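Long-range contact in iron-regulated outer membrane protein (Neisseria meningitidis, PDB 4B7O), which transports iron across the outer membrane as a TonB-dependent transporter, probably in siderophore-bound form: residues N221-Y226 / L246-Y251. Residues are numbered along the deposited sequence; the frame is centred on the assembly and turned at random.
Sequences NDEKEY and LDKRSY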
loop_
_atom_site.group_PDB
_atom_site.type_symbol
_atom_site.label_atom_id
_atom_site.label_comp_id
_atom_site.label_asym_id
_atom_site.label_seq_id
_atom_site.Cartn_x
_atom_site.Cartn_y
_atom_site.Cartn_z
ATOM N N ASN A 221 8.285 10.595 -14.800
ATOM C CA ASN A 221 7.668 9.680 -15.709
ATOM C C ASN A 221 6.427 10.309 -16.306
ATOM O O ASN A 221 5.438 10.560 -15.604
ATOM C CB ASN A 221 7.345 8.350 -15.040
ATOM C CG ASN A 221 6.554 7.415 -15.956
ATOM O OD1 ASN A 221 6.636 7.470 -17.208
ATOM N ND2 ASN A 221 5.768 6.551 -15.341
ATOM N N ASP A 222 6.491 10.606 -17.597
ATOM C CA ASP A 222 5.405 11.350 -18.179
ATOM C C ASP A 222 4.489 10.457 -18.977
ATOM O O ASP A 222 4.849 9.963 -20.027
ATOM C CB ASP A 222 5.952 12.470 -19.044
ATOM C CG ASP A 222 4.855 13.364 -19.572
ATOM O OD1 ASP A 222 3.715 13.269 -19.052
ATOM O OD2 ASP A 222 5.133 14.144 -20.517
ATOM N N GLU A 223 3.306 10.165 -18.492
ATOM C CA GLU A 223 2.573 9.157 -19.269
ATOM C C GLU A 223 1.334 9.718 -19.927
ATOM O O GLU A 223 0.569 10.394 -19.286
ATOM C CB GLU A 223 2.198 7.953 -18.409
ATOM C CG GLU A 223 3.361 7.156 -17.824
ATOM C CD GLU A 223 2.881 6.132 -16.802
ATOM O OE1 GLU A 223 2.041 6.526 -15.940
ATOM O OE2 GLU A 223 3.314 4.943 -16.866
ATOM N N LYS A 224 1.149 9.417 -21.201
ATOM C CA LYS A 224 -0.086 9.725 -21.912
ATOM C C LYS A 224 -1.184 8.731 -21.576
ATOM O O LYS A 224 -0.968 7.782 -20.852
ATOM C CB LYS A 224 0.119 9.666 -23.440
ATOM C CG LYS A 224 1.006 10.753 -24.039
ATOM C CD LYS A 224 1.274 11.877 -23.059
ATOM C CE LYS A 224 2.567 12.589 -23.473
ATOM N NZ LYS A 224 2.980 13.620 -22.468
ATOM N N GLU A 225 -2.350 8.923 -22.190
ATOM C CA GLU A 225 -3.503 8.130 -21.901
ATOM C C GLU A 225 -3.256 6.801 -22.545
ATOM O O GLU A 225 -2.728 6.732 -23.650
ATOM C CB GLU A 225 -4.744 8.789 -22.437
ATOM C CG GLU A 225 -5.261 9.977 -21.639
ATOM C CD GLU A 225 -6.527 10.555 -22.291
ATOM O OE1 GLU A 225 -6.735 10.286 -23.513
ATOM O OE2 GLU A 225 -7.333 11.245 -21.597
ATOM N N TYR A 226 -3.540 5.735 -21.818
ATOM C CA TYR A 226 -3.095 4.433 -22.265
ATOM C C TYR A 226 -4.252 3.820 -23.015
ATOM O O TYR A 226 -5.426 4.147 -22.790
ATOM C CB TYR A 226 -2.624 3.569 -21.049
ATOM C CG TYR A 226 -3.762 3.176 -20.079
ATOM C CD1 TYR A 226 -4.575 2.080 -20.364
ATOM C CD2 TYR A 226 -4.031 3.912 -18.915
ATOM C CE1 TYR A 226 -5.603 1.689 -19.526
ATOM C CE2 TYR A 226 -5.092 3.546 -18.062
ATOM C CZ TYR A 226 -5.880 2.423 -18.390
ATOM O OH TYR A 226 -6.956 2.008 -17.636
ATOM N N LEU A 246 -0.673 10.943 -16.569
ATOM C CA LEU A 246 -0.108 11.581 -15.395
ATOM C C LEU A 246 1.312 11.923 -15.606
ATOM O O LEU A 246 2.087 11.099 -16.105
ATOM C CB LEU A 246 -0.198 10.662 -14.189
ATOM C CG LEU A 246 -1.579 10.655 -13.498
ATOM C CD1 LEU A 246 -1.556 9.639 -12.355
ATOM C CD2 LEU A 246 -2.028 12.032 -12.991
ATOM N N ASP A 247 1.665 13.141 -15.229
ATOM C CA ASP A 247 3.041 13.496 -15.163
ATOM C C ASP A 247 3.534 13.324 -13.729
ATOM O O ASP A 247 3.290 14.181 -12.888
ATOM C CB ASP A 247 3.292 14.926 -15.612
ATOM C CG ASP A 247 4.779 15.218 -15.717
ATOM O OD1 ASP A 247 5.571 14.309 -16.010
ATOM O OD2 ASP A 247 5.203 16.328 -15.505
ATOM N N LYS A 248 4.249 12.237 -13.473
ATOM C CA LYS A 248 4.726 11.857 -12.128
ATOM C C LYS A 248 6.138 12.324 -11.903
ATOM O O LYS A 248 7.032 12.061 -12.706
ATOM C CB LYS A 248 4.718 10.348 -12.015
ATOM C CG LYS A 248 3.313 9.775 -12.161
ATOM C CD LYS A 248 3.429 8.291 -12.418
ATOM C CE LYS A 248 2.090 7.626 -12.368
ATOM N NZ LYS A 248 2.162 6.337 -13.099
ATOM N N ARG A 249 6.355 13.029 -10.818
ATOM C CA ARG A 249 7.701 13.428 -10.454
ATOM C C ARG A 249 8.028 13.000 -9.044
ATOM O O ARG A 249 7.205 13.124 -8.139
ATOM C CB ARG A 249 7.837 14.924 -10.556
ATOM C CG ARG A 249 7.799 15.309 -12.008
ATOM C CD ARG A 249 7.551 16.774 -12.202
ATOM N NE ARG A 249 7.053 16.991 -13.552
ATOM C CZ ARG A 249 6.831 18.206 -14.013
ATOM N NH1 ARG A 249 7.095 19.251 -13.228
ATOM N NH2 ARG A 249 6.361 18.378 -15.229
ATOM N N SER A 250 9.221 12.490 -8.850
ATOM C CA SER A 250 9.638 12.192 -7.522
ATOM C C SER A 250 11.071 12.587 -7.359
ATOM O O SER A 250 11.838 12.520 -8.314
ATOM C CB SER A 250 9.430 10.716 -7.220
ATOM O OG SER A 250 10.174 9.914 -8.110
ATOM N N TYR A 251 11.421 13.055 -6.169
ATOM C CA TYR A 251 12.814 13.179 -5.827
ATOM C C TYR A 251 13.066 12.747 -4.386
ATOM O O TYR A 251 12.151 12.646 -3.577
ATOM C CB TYR A 251 13.325 14.570 -6.167
ATOM C CG TYR A 251 12.941 15.603 -5.194
ATOM C CD1 TYR A 251 13.720 15.817 -4.053
ATOM C CD2 TYR A 251 11.848 16.410 -5.415
ATOM C CE1 TYR A 251 13.377 16.766 -3.132
ATOM C CE2 TYR A 251 11.511 17.381 -4.517
ATOM C CZ TYR A 251 12.279 17.548 -3.370
ATOM O OH TYR A 251 11.936 18.493 -2.426
#
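Asn221 and Lys248 face each other as an antiparallel hydrogen-bonded pair: Asn221 N reaches Lys248 O at 2.8 Å, and Lys248 N returns to Asn221 O at 3.0 Å. Two residues on, Glu223 N donates to Leu246 O at 2.8 Å, nearly straight at 170°, whereas the return bond from Leu246 N to Glu223 O is weak and bent where strand 212-223 ends. These bonds join the antiparallel neighbouring strands 212-223 and 246-259 of the TonB-dependent transporter barrel.

Charge pairing occupies the face carrying Asn221, Glu223 and Lys248. The extended Lys248 chain runs beside Asn221, its CD 4.1 Å from Asn221 ND2, and crosses to Glu223, where Lys248 NZ meets Glu223 OE1 at 2.8 Å in a salt bridge, approaching from above the carboxylate plane. Asn101 of the plug domain hydrogen-bonds to both Lys248 NZ and Glu223 OE1.

Like charges meet on the other face. In the non-hydrogen-bonded pair Asp222 and Asp247, each CG lies anti to its own backbone N (chi1 -174° for Asp222), and Asp222 OD1 comes within 3.7 Å of Asp247 OD1, the carboxylate planes turned 59° apart. Lys224 NZ bridges to Asp222 OD2, and Arg220 to Asp247 OD1.

The chemistry implies that cations probably offset the aspartate repulsion, while the Glu223–Lys248 pair, shared with Asn101, ties the barrel wall to the plug.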